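Long-range contacts in VP24 (White spot syndrome virus, PDB 5HLJ), which is a major envelope protein of the virus, a beta-sheet-rich protein seen as a trimer, and probably has a structural role in the envelope: residues 110-116 and 161-166; 126-132 and 147-153; 46-52 and 64-70; 58-62 and 95-99. One frame throughout, in Å; residues are numbered along the deposited sequence.

How the contacts relate
From the N terminus, contact 3 closes first: residues 64-70 come back beside 46-52 after a short helical crossover. That crossover holds 58-62, which reaches on to 95-99 as contact 4, so contacts 3 and 4 cross along the chain. They touch where strand 68-72 lies beside strand 90-99. Both are complete before contact 1 opens at 110-116. Contact 2, 126-132 with 147-153, is nested inside the loop that contact 1 closes at 161-166. Phe147 meets Leu164 and Phe151 meets Tyr162 where these two contacts pack together. Met166 of contact 1 also touches Leu70 of contact 3, so that strands 161-170 and 68-72 of the same sheet meet through apolar side chains.

Contact 1 of 4, residues 110-116 and 161-166; sequences VSLSPGL and HYLLSM
This is an antiparallel strand pair, joining the end of strand 105-114 to the start of strand 161-170. Both backbones are extended, with segment axes 4.5 Å apart at 152°. Ser111-Ser165 and Ser113-Leu163 are the hydrogen-bonded pairs: Ser111 N to Ser165 O and Ser165 N to Ser111 O are both 2.9 Å, Ser113 N to Leu163 O is 3.0 Å and Leu163 N to Ser113 O is 2.7 Å. Beyond them Gly115 N reaches His161 O at 2.7 Å. The strands belong to one large mixed sheet, and strand 19-28 flanks 161-170 on its other edge. On one face sit Val110, Leu112 (m, t), Leu164 (t, p) and Met166; Leu112 CD2 lies 3.9 Å from Leu164 CD1. Tyr162 (m) places CE2 3.8 Å from Pro114 CB. Ser111, Ser113, Leu163 and Ser165 occupy the opposite face, where Leu163 packs on Phe132 of the second subunit. Ser113 OG donates to its own neighbour, Pro114 O, at 2.9 Å and also bonds Phe132 N of the second subunit.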
# COMPACT_ATOMS: atom_id res chain seq x y z
N VAL A 110 -0.64 0.33 -6.94
CA VAL A 110 -1.71 -0.64 -6.87
C VAL A 110 -1.41 -1.62 -5.75
O VAL A 110 -0.26 -1.79 -5.36
CB VAL A 110 -1.91 -1.41 -8.20
CG1 VAL A 110 -2.01 -0.46 -9.37
CG2 VAL A 110 -0.80 -2.39 -8.41
N SER A 111 -2.44 -2.28 -5.25
CA SER A 111 -2.24 -3.40 -4.35
C SER A 111 -3.35 -4.41 -4.59
O SER A 111 -4.38 -4.08 -5.16
CB SER A 111 -2.17 -2.95 -2.89
OG SER A 111 -3.29 -2.17 -2.53
N LEU A 112 -3.09 -5.65 -4.18
CA LEU A 112 -4.02 -6.74 -4.36
C LEU A 112 -4.28 -7.44 -3.06
O LEU A 112 -3.38 -7.62 -2.24
CB LEU A 112 -3.49 -7.79 -5.35
CG LEU A 112 -3.41 -7.64 -6.86
CD1 LEU A 112 -2.96 -8.98 -7.39
CD2 LEU A 112 -4.74 -7.23 -7.48
N SER A 113 -5.51 -7.90 -2.91
CA SER A 113 -5.85 -8.84 -1.88
C SER A 113 -6.59 -9.98 -2.57
O SER A 113 -7.39 -9.72 -3.47
CB SER A 113 -6.71 -8.18 -0.81
OG SER A 113 -7.37 -9.15 -0.01
N PRO A 114 -6.33 -11.23 -2.18
CA PRO A 114 -7.22 -12.30 -2.64
C PRO A 114 -8.63 -12.03 -2.14
O PRO A 114 -8.76 -11.42 -1.07
CB PRO A 114 -6.64 -13.56 -2.00
CG PRO A 114 -5.90 -13.05 -0.77
CD PRO A 114 -5.34 -11.71 -1.20
N GLY A 115 -9.65 -12.41 -2.91
CA GLY A 115 -11.02 -12.39 -2.43
C GLY A 115 -11.31 -13.68 -1.68
O GLY A 115 -10.47 -14.58 -1.63
N LEU A 116 -12.49 -13.78 -1.07
CA LEU A 116 -12.90 -15.00 -0.38
C LEU A 116 -13.25 -16.06 -1.41
O LEU A 116 -13.77 -15.74 -2.47
CB LEU A 116 -14.09 -14.74 0.55
CG LEU A 116 -13.79 -13.84 1.75
CD1 LEU A 116 -15.07 -13.42 2.45
CD2 LEU A 116 -12.82 -14.51 2.73
N HIS A 161 -9.77 -15.34 -7.55
CA HIS A 161 -10.50 -14.12 -7.23
C HIS A 161 -9.67 -13.09 -6.46
O HIS A 161 -9.14 -13.40 -5.40
CB HIS A 161 -11.75 -14.48 -6.42
CG HIS A 161 -12.75 -13.37 -6.37
ND1 HIS A 161 -13.24 -12.76 -7.50
CD2 HIS A 161 -13.37 -12.77 -5.32
CE1 HIS A 161 -14.12 -11.84 -7.16
NE2 HIS A 161 -14.22 -11.82 -5.83
N TYR A 162 -9.57 -11.87 -7.00
CA TYR A 162 -8.77 -10.83 -6.36
C TYR A 162 -9.48 -9.49 -6.26
O TYR A 162 -10.39 -9.19 -7.03
CB TYR A 162 -7.42 -10.67 -7.09
CG TYR A 162 -6.49 -11.78 -6.68
CD1 TYR A 162 -6.54 -13.04 -7.31
CD2 TYR A 162 -5.61 -11.60 -5.63
CE1 TYR A 162 -5.71 -14.09 -6.89
CE2 TYR A 162 -4.79 -12.63 -5.21
CZ TYR A 162 -4.84 -13.87 -5.84
OH TYR A 162 -4.00 -14.86 -5.39
N LEU A 163 -9.05 -8.70 -5.28
CA LEU A 163 -9.53 -7.34 -5.07
C LEU A 163 -8.40 -6.40 -5.40
O LEU A 163 -7.28 -6.59 -4.94
CB LEU A 163 -9.99 -7.13 -3.63
CG LEU A 163 -10.94 -8.22 -3.11
CD1 LEU A 163 -11.25 -8.05 -1.61
CD2 LEU A 163 -12.22 -8.17 -3.94
N LEU A 164 -8.69 -5.40 -6.23
CA LEU A 164 -7.67 -4.51 -6.73
C LEU A 164 -7.84 -3.11 -6.16
O LEU A 164 -8.92 -2.53 -6.25
CB LEU A 164 -7.72 -4.47 -8.26
CG LEU A 164 -6.88 -3.42 -9.01
CD1 LEU A 164 -5.38 -3.70 -8.88
CD2 LEU A 164 -7.30 -3.36 -10.49
N SER A 165 -6.79 -2.57 -5.57
CA SER A 165 -6.79 -1.19 -5.14
C SER A 165 -5.87 -0.35 -6.01
O SER A 165 -4.70 -0.67 -6.16
CB SER A 165 -6.35 -1.06 -3.68
OG SER A 165 -7.40 -1.40 -2.80
N MET A 166 -6.41 0.72 -6.58
CA MET A 166 -5.58 1.66 -7.34
C MET A 166 -5.67 3.04 -6.71
O MET A 166 -6.76 3.49 -6.36
CB MET A 166 -6.02 1.73 -8.80
CG MET A 166 -6.01 0.41 -9.53
SD MET A 166 -6.32 0.56 -11.31
CE MET A 166 -8.06 0.98 -11.33

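Contact 2 of 4, residues 126-132 and 147-153; sequences NKFVLYF and FGATFDE
Strand 128-131, an outermost strand of the mixed sheet within this chain, pairs antiparallel with the end of strand 141-151 (axes 4.6 Å apart, 166°) at a subunit boundary of the trimer. Asn126 comes first, before the strand; with chi1 t its amide bonds the Glu153 backbone twice, OD1 accepting from Glu153 N and ND2 donating to Glu153 O, each at 2.9 Å. Lys127 O then takes Asp152 N at 2.9 Å. The charged ends of Lys127 and Asp152 turn to other chains: Lys127 NZ to Asp152 of the second subunit, and Asp152 OD1 to Lys127 of the third. Phe128 (p) forms a non-hydrogen-bonded pair with Phe151 (m), CA to CA 4.2 Å; their rings meet obliquely, centroids 5.5 Å apart. Val129 and Thr150 exchange N-to-O bonds of 3.0 Å in both directions. Leu130 faces Ala149, on the same side as Phe128 and Phe151, and sends CD2 to within 3.5 Å of Phe147 CD1. Tyr131 (t) turns to the other face, where its ring meets Phe123 of the third subunit. Tyr131 and Gly148 form a hydrogen-bonded pair, Tyr131 N to Gly148 O at 2.7 Å and Gly148 N to Tyr131 O at 3.0 Å, and the edge of the Tyr131 ring lies by Gly148 N. Last, Phe132 (t) sets CD1 3.9 Å from Phe147 CB.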
# COMPACT_ATOMS: atom_id res chain seq x y z
N ASN A 126 -1.81 -18.07 -1.81
CA ASN A 126 -0.86 -18.12 -2.92
C ASN A 126 -0.03 -16.84 -2.94
O ASN A 126 -0.55 -15.77 -3.29
CB ASN A 126 -1.65 -18.31 -4.22
CG ASN A 126 -0.77 -18.63 -5.40
OD1 ASN A 126 0.45 -18.80 -5.28
ND2 ASN A 126 -1.40 -18.73 -6.57
N LYS A 127 1.25 -16.91 -2.55
CA LYS A 127 2.08 -15.70 -2.45
C LYS A 127 2.45 -15.18 -3.84
O LYS A 127 2.51 -15.95 -4.80
CB LYS A 127 3.35 -15.96 -1.64
CG LYS A 127 3.10 -16.15 -0.15
CD LYS A 127 4.42 -16.25 0.61
CE LYS A 127 5.14 -17.59 0.39
NZ LYS A 127 4.44 -18.72 1.08
N PHE A 128 2.69 -13.88 -3.94
CA PHE A 128 2.97 -13.24 -5.22
C PHE A 128 3.88 -12.02 -5.11
O PHE A 128 3.98 -11.39 -4.07
CB PHE A 128 1.65 -12.83 -5.91
CG PHE A 128 0.80 -11.91 -5.08
CD1 PHE A 128 0.96 -10.53 -5.14
CD2 PHE A 128 -0.17 -12.42 -4.22
CE1 PHE A 128 0.19 -9.69 -4.36
CE2 PHE A 128 -0.96 -11.57 -3.45
CZ PHE A 128 -0.78 -10.21 -3.52
N VAL A 129 4.53 -11.68 -6.21
CA VAL A 129 5.22 -10.41 -6.31
C VAL A 129 4.46 -9.56 -7.33
O VAL A 129 4.14 -10.01 -8.43
CB VAL A 129 6.70 -10.58 -6.73
CG1 VAL A 129 7.39 -9.24 -6.90
CG2 VAL A 129 7.43 -11.40 -5.69
N LEU A 130 4.13 -8.34 -6.92
CA LEU A 130 3.40 -7.38 -7.73
C LEU A 130 4.34 -6.49 -8.51
O LEU A 130 5.24 -5.88 -7.92
CB LEU A 130 2.53 -6.51 -6.84
CG LEU A 130 1.02 -6.62 -6.85
CD1 LEU A 130 0.45 -5.52 -5.96
CD2 LEU A 130 0.53 -6.47 -8.26
N TYR A 131 4.14 -6.39 -9.82
CA TYR A 131 4.86 -5.40 -10.60
C TYR A 131 3.94 -4.22 -10.95
O TYR A 131 2.86 -4.41 -11.52
CB TYR A 131 5.45 -6.00 -11.89
CG TYR A 131 5.93 -4.91 -12.83
CD1 TYR A 131 7.10 -4.22 -12.58
CD2 TYR A 131 5.16 -4.51 -13.91
CE1 TYR A 131 7.52 -3.19 -13.40
CE2 TYR A 131 5.56 -3.47 -14.74
CZ TYR A 131 6.75 -2.83 -14.48
OH TYR A 131 7.17 -1.81 -15.29
N PHE A 132 4.36 -3.00 -10.63
CA PHE A 132 3.65 -1.82 -11.10
C PHE A 132 4.53 -0.58 -11.20
O PHE A 132 5.21 -0.21 -10.25
CB PHE A 132 2.45 -1.49 -10.19
CG PHE A 132 1.64 -0.31 -10.70
CD1 PHE A 132 0.87 -0.43 -11.85
CD2 PHE A 132 1.71 0.92 -10.07
CE1 PHE A 132 0.14 0.64 -12.34
CE2 PHE A 132 0.98 2.00 -10.55
CZ PHE A 132 0.19 1.86 -11.69
N PHE A 147 -0.39 -4.01 -14.83
CA PHE A 147 0.42 -4.46 -13.71
C PHE A 147 0.62 -5.95 -13.88
O PHE A 147 -0.18 -6.63 -14.56
CB PHE A 147 -0.22 -4.11 -12.35
CG PHE A 147 -1.38 -4.99 -11.96
CD1 PHE A 147 -1.16 -6.20 -11.32
CD2 PHE A 147 -2.68 -4.60 -12.20
CE1 PHE A 147 -2.21 -7.02 -10.96
CE2 PHE A 147 -3.75 -5.41 -11.83
CZ PHE A 147 -3.51 -6.62 -11.22
N GLY A 148 1.70 -6.47 -13.32
CA GLY A 148 1.93 -7.90 -13.35
C GLY A 148 1.89 -8.51 -11.97
O GLY A 148 2.11 -7.83 -10.96
N ALA A 149 1.58 -9.79 -11.91
CA ALA A 149 1.69 -10.52 -10.66
C ALA A 149 2.26 -11.88 -10.98
O ALA A 149 1.80 -12.55 -11.89
CB ALA A 149 0.32 -10.64 -9.96
N THR A 150 3.27 -12.27 -10.22
CA THR A 150 3.85 -13.59 -10.38
C THR A 150 3.61 -14.39 -9.11
O THR A 150 4.16 -14.08 -8.05
CB THR A 150 5.35 -13.50 -10.72
OG1 THR A 150 5.49 -13.01 -12.06
CG2 THR A 150 6.03 -14.88 -10.63
N PHE A 151 2.80 -15.43 -9.24
CA PHE A 151 2.41 -16.27 -8.11
C PHE A 151 3.34 -17.47 -7.88
O PHE A 151 4.04 -17.90 -8.79
CB PHE A 151 0.97 -16.76 -8.30
CG PHE A 151 -0.05 -15.67 -8.34
CD1 PHE A 151 -0.67 -15.24 -7.18
CD2 PHE A 151 -0.38 -15.05 -9.54
CE1 PHE A 151 -1.61 -14.21 -7.21
CE2 PHE A 151 -1.32 -14.04 -9.59
CZ PHE A 151 -1.94 -13.61 -8.43
N ASP A 152 3.33 -18.00 -6.66
CA ASP A 152 4.03 -19.25 -6.34
C ASP A 152 3.38 -20.43 -7.05
O ASP A 152 4.07 -21.27 -7.64
CB ASP A 152 4.03 -19.51 -4.82
CG ASP A 152 5.11 -18.73 -4.09
OD1 ASP A 152 5.83 -17.94 -4.73
OD2 ASP A 152 5.23 -18.90 -2.86
N GLU A 153 2.05 -20.47 -7.00
CA GLU A 153 1.23 -21.56 -7.52
C GLU A 153 0.38 -21.11 -8.70
O GLU A 153 -0.03 -19.94 -8.77
CB GLU A 153 0.32 -22.11 -6.42
CG GLU A 153 1.00 -22.81 -5.22
CD GLU A 153 2.13 -23.78 -5.62
OE1 GLU A 153 2.00 -24.48 -6.65
OE2 GLU A 153 3.15 -23.84 -4.89

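Contact 3 of 4, residues 46-52 and 64-70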
# COMPACT_ATOMS: atom_id res chain seq x y z
N TYR A 46 -13.35 11.80 -8.97
CA TYR A 46 -13.02 11.41 -10.33
C TYR A 46 -14.25 11.06 -11.16
O TYR A 46 -14.15 10.41 -12.19
CB TYR A 46 -12.02 10.24 -10.31
CG TYR A 46 -10.70 10.72 -9.76
CD1 TYR A 46 -9.75 11.28 -10.60
CD2 TYR A 46 -10.45 10.69 -8.40
CE1 TYR A 46 -8.56 11.77 -10.10
CE2 TYR A 46 -9.26 11.18 -7.89
CZ TYR A 46 -8.33 11.72 -8.74
OH TYR A 46 -7.15 12.21 -8.23
N GLY A 47 -15.42 11.52 -10.71
CA GLY A 47 -16.65 11.24 -11.43
C GLY A 47 -17.00 9.77 -11.33
O GLY A 47 -16.66 9.11 -10.34
N LYS A 48 -17.68 9.26 -12.36
CA LYS A 48 -18.12 7.87 -12.37
C LYS A 48 -17.09 6.97 -13.05
O LYS A 48 -16.64 7.24 -14.16
CB LYS A 48 -19.48 7.72 -13.07
CG LYS A 48 -20.11 6.32 -12.88
CD LYS A 48 -21.17 5.96 -13.94
CE LYS A 48 -22.60 6.22 -13.46
NZ LYS A 48 -23.18 5.12 -12.61
N VAL A 49 -16.72 5.89 -12.38
CA VAL A 49 -15.84 4.92 -13.00
C VAL A 49 -16.70 3.84 -13.62
O VAL A 49 -17.57 3.28 -12.96
CB VAL A 49 -14.83 4.36 -11.99
CG1 VAL A 49 -14.16 3.13 -12.54
CG2 VAL A 49 -13.80 5.43 -11.65
N TYR A 50 -16.48 3.58 -14.90
CA TYR A 50 -17.25 2.58 -15.64
C TYR A 50 -16.33 1.47 -16.11
O TYR A 50 -15.42 1.70 -16.92
CB TYR A 50 -17.97 3.23 -16.84
CG TYR A 50 -18.95 2.33 -17.60
CD1 TYR A 50 -20.32 2.61 -17.60
CD2 TYR A 50 -18.51 1.25 -18.36
CE1 TYR A 50 -21.22 1.82 -18.30
CE2 TYR A 50 -19.40 0.45 -19.06
CZ TYR A 50 -20.76 0.75 -19.03
OH TYR A 50 -21.64 -0.03 -19.73
N VAL A 51 -16.59 0.27 -15.63
CA VAL A 51 -15.80 -0.86 -16.04
C VAL A 51 -16.57 -1.67 -17.08
O VAL A 51 -17.44 -2.46 -16.72
CB VAL A 51 -15.43 -1.75 -14.84
CG1 VAL A 51 -14.56 -2.91 -15.27
CG2 VAL A 51 -14.72 -0.92 -13.77
N ALA A 52 -16.25 -1.47 -18.36
CA ALA A 52 -16.93 -2.18 -19.46
C ALA A 52 -16.61 -3.66 -19.49
O ALA A 52 -15.74 -4.14 -18.76
CB ALA A 52 -16.57 -1.54 -20.80
N LYS A 64 -19.22 4.78 -23.64
CA LYS A 64 -19.79 4.35 -22.38
C LYS A 64 -20.14 5.53 -21.48
O LYS A 64 -19.61 6.63 -21.63
CB LYS A 64 -18.84 3.41 -21.66
CG LYS A 64 -18.42 2.23 -22.48
CD LYS A 64 -19.59 1.34 -22.83
CE LYS A 64 -19.14 0.19 -23.69
NZ LYS A 64 -20.20 -0.83 -23.85
N LYS A 65 -21.06 5.29 -20.56
CA LYS A 65 -21.61 6.35 -19.73
C LYS A 65 -20.83 6.48 -18.43
O LYS A 65 -21.20 5.89 -17.41
CB LYS A 65 -23.09 6.10 -19.42
CG LYS A 65 -24.03 6.61 -20.50
CD LYS A 65 -25.30 5.76 -20.58
CE LYS A 65 -26.38 6.47 -21.40
NZ LYS A 65 -27.58 5.59 -21.50
N GLY A 66 -19.75 7.26 -18.47
CA GLY A 66 -18.93 7.47 -17.30
C GLY A 66 -17.88 8.50 -17.57
O GLY A 66 -17.78 9.00 -18.68
N ASP A 67 -17.09 8.80 -16.56
CA ASP A 67 -16.03 9.78 -16.68
C ASP A 67 -14.67 9.13 -16.96
O ASP A 67 -13.79 9.74 -17.59
CB ASP A 67 -15.96 10.63 -15.41
CG ASP A 67 -17.25 11.42 -15.16
OD1 ASP A 67 -17.41 12.48 -15.80
OD2 ASP A 67 -18.09 10.97 -14.34
N ILE A 68 -14.51 7.90 -16.48
CA ILE A 68 -13.31 7.10 -16.68
C ILE A 68 -13.78 5.69 -17.06
O ILE A 68 -14.55 5.08 -16.32
CB ILE A 68 -12.43 7.05 -15.40
CG1 ILE A 68 -11.95 8.45 -15.02
CG2 ILE A 68 -11.26 6.14 -15.59
CD1 ILE A 68 -11.29 8.51 -13.65
N ILE A 69 -13.34 5.20 -18.22
CA ILE A 69 -13.84 3.93 -18.74
C ILE A 69 -12.70 2.94 -18.86
O ILE A 69 -11.67 3.24 -19.48
CB ILE A 69 -14.50 4.09 -20.15
CG1 ILE A 69 -15.22 5.43 -20.27
CG2 ILE A 69 -15.43 2.92 -20.46
CD1 ILE A 69 -16.44 5.56 -19.38
N LEU A 70 -12.88 1.75 -18.30
CA LEU A 70 -11.84 0.75 -18.32
C LEU A 70 -12.32 -0.53 -18.98
O LEU A 70 -13.49 -0.91 -18.84
CB LEU A 70 -11.37 0.42 -16.91
CG LEU A 70 -10.85 1.53 -15.99
CD1 LEU A 70 -11.98 2.19 -15.23
CD2 LEU A 70 -9.85 0.92 -15.04
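Strands 48-51 and 68-72 are the two parallel strands of a beta-alpha-beta crossover, with helix 58-61 in the connection; 48-51 and 68-70 run 4.8 Å apart at 17°. Tyr50 contributes the most buried surface. Its chi1 is t, which lays the ring over the loop before the second strand: Lys64 CB sits 4.0 Å from the ring centroid, almost on the normal, a CH-pi contact, while Tyr50 CD1 comes to 3.4 Å from Lys65 O. Ile69 (m, m) lies on the same side of the sheet as Tyr50 and brings CD1 3.8 Å from Tyr50 CB. The other face is purely aliphatic between the strands. Leu70 (m, p) puts CD1 3.6 Å from Val49 CG1 and 4.4 Å from Val51 CG2, both valines being t, and packs onward against Phe36 and Met166. Ile68 (m, t), on the same face, reaches Tyr46 with its CD1 3.8 Å from Tyr46 CB.

The backbone follows parallel pairing, Tyr50 N to Ile68 O at 2.8 Å and Leu70 N to Tyr50 O at 2.9 Å. At the start, Lys48 O accepts from both Asp67 N (2.9 Å) and Ile68 N (3.2 Å). Gly47 has positive phi, and a CB on it would clash with the Asp67 carboxylate. That carboxylate, on an m side chain, reaches back to the first strand: Asp67 OD2 accepts from Lys48 N at 2.6 Å.

Contact 4 of 4, residues 58-62 and 95-99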
# COMPACT_ATOMS: atom_id res chain seq x y z
N ASP A 58 -11.79 0.23 -28.81
CA ASP A 58 -11.60 1.64 -28.50
C ASP A 58 -12.79 2.51 -28.89
O ASP A 58 -13.14 3.44 -28.15
CB ASP A 58 -10.31 2.17 -29.15
CG ASP A 58 -9.04 1.89 -28.30
OD1 ASP A 58 -9.09 1.08 -27.34
OD2 ASP A 58 -7.98 2.49 -28.61
N SER A 59 -13.44 2.23 -30.03
CA SER A 59 -14.55 3.10 -30.47
C SER A 59 -15.79 2.93 -29.58
O SER A 59 -16.48 3.89 -29.29
CB SER A 59 -14.91 2.83 -31.93
OG SER A 59 -15.18 1.46 -32.15
N GLU A 60 -16.05 1.70 -29.14
CA GLU A 60 -17.09 1.45 -28.17
C GLU A 60 -16.76 2.07 -26.81
O GLU A 60 -17.64 2.67 -26.16
CB GLU A 60 -17.32 -0.06 -28.03
CG GLU A 60 -18.07 -0.65 -29.24
CD GLU A 60 -19.40 0.08 -29.51
OE1 GLU A 60 -20.23 0.16 -28.59
OE2 GLU A 60 -19.60 0.59 -30.64
N LEU A 61 -15.50 1.96 -26.39
CA LEU A 61 -15.09 2.40 -25.06
C LEU A 61 -15.41 3.87 -24.82
O LEU A 61 -15.85 4.23 -23.74
CB LEU A 61 -13.60 2.13 -24.82
CG LEU A 61 -13.09 2.04 -23.38
CD1 LEU A 61 -13.56 0.75 -22.70
CD2 LEU A 61 -11.57 2.12 -23.37
N VAL A 62 -15.22 4.73 -25.83
CA VAL A 62 -15.47 6.16 -25.64
C VAL A 62 -16.96 6.54 -25.67
O VAL A 62 -17.30 7.72 -25.51
CB VAL A 62 -14.73 7.02 -26.70
CG1 VAL A 62 -13.22 6.76 -26.63
CG2 VAL A 62 -15.28 6.77 -28.10
N ALA A 95 -4.89 -3.31 -19.62
CA ALA A 95 -6.14 -2.56 -19.62
C ALA A 95 -6.08 -1.34 -20.52
O ALA A 95 -5.03 -0.73 -20.69
CB ALA A 95 -6.51 -2.15 -18.20
N ARG A 96 -7.24 -0.98 -21.08
CA ARG A 96 -7.39 0.24 -21.83
C ARG A 96 -8.29 1.15 -21.01
O ARG A 96 -9.37 0.75 -20.58
CB ARG A 96 -7.97 -0.03 -23.23
CG ARG A 96 -7.13 -1.00 -24.09
CD ARG A 96 -5.89 -0.34 -24.68
NE ARG A 96 -6.24 0.65 -25.71
CZ ARG A 96 -5.43 1.62 -26.12
NH1 ARG A 96 -4.22 1.75 -25.59
NH2 ARG A 96 -5.83 2.49 -27.04
N VAL A 97 -7.83 2.37 -20.78
CA VAL A 97 -8.52 3.27 -19.87
C VAL A 97 -8.78 4.60 -20.54
O VAL A 97 -7.84 5.32 -20.91
CB VAL A 97 -7.72 3.50 -18.56
CG1 VAL A 97 -8.48 4.42 -17.61
CG2 VAL A 97 -7.42 2.18 -17.88
N TYR A 98 -10.06 4.93 -20.69
CA TYR A 98 -10.46 6.20 -21.24
C TYR A 98 -10.63 7.23 -20.13
O TYR A 98 -11.52 7.10 -19.29
CB TYR A 98 -11.75 6.06 -22.06
CG TYR A 98 -12.18 7.32 -22.77
CD1 TYR A 98 -11.25 8.15 -23.38
CD2 TYR A 98 -13.53 7.66 -22.87
CE1 TYR A 98 -11.63 9.30 -24.04
CE2 TYR A 98 -13.93 8.81 -23.54
CZ TYR A 98 -12.98 9.62 -24.12
OH TYR A 98 -13.36 10.77 -24.78
N ASN A 99 -9.77 8.24 -20.14
CA ASN A 99 -9.86 9.35 -19.21
C ASN A 99 -10.61 10.51 -19.86
O ASN A 99 -10.04 11.27 -20.65
CB ASN A 99 -8.47 9.80 -18.75
CG ASN A 99 -8.51 11.02 -17.83
OD1 ASN A 99 -9.57 11.40 -17.33
ND2 ASN A 99 -7.35 11.64 -17.61
O HOH W 1 -16.49 10.61 -25.31
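Tyr98, Arg96 and Leu61 bury the most surface where the short helix 58-61 rests on strand 90-99. Tyr98 and Arg96 are two residues apart on the strand, so their CA-to-CB bonds both point at the helix, whereas that of Val97, between them, points away. Tyr98 (chi1 t) offers one ring face to Val62, whose CG1 lies 3.7 Å from the ring centroid and only 6° off the normal, a clear CH-pi contact. A water bridges the same pair, donating to the backbone Val62 O at 3.0 Å and lying 3.2 Å from Tyr98 OH.

Arg96 meets the other end of the helical turn. Its side chain folds through three m torsions and presents the edge of the guanidinium to Asp58: NH2 to OD2 is a 2.7 Å salt bridge, backed by a weak 3.3 Å bond from Arg96 NE to Asp58 OD1. The remaining nitrogen, NH1, bonds Thr144 on the adjacent strand 141-151.

Leu61 (t, p) fills the space between these two anchors. Its CD2 is 3.8 Å from Arg96 O, 4.2 Å from Arg96 CB and 4.2 Å from Tyr98 CB, and the side chain also touches Ile69, Thr71 and Ile142. One helical turn thus covers strands 68-72, 90-99 and 141-151, as expected for the connecting helix of a beta-alpha-beta unit packed on one face of its sheet.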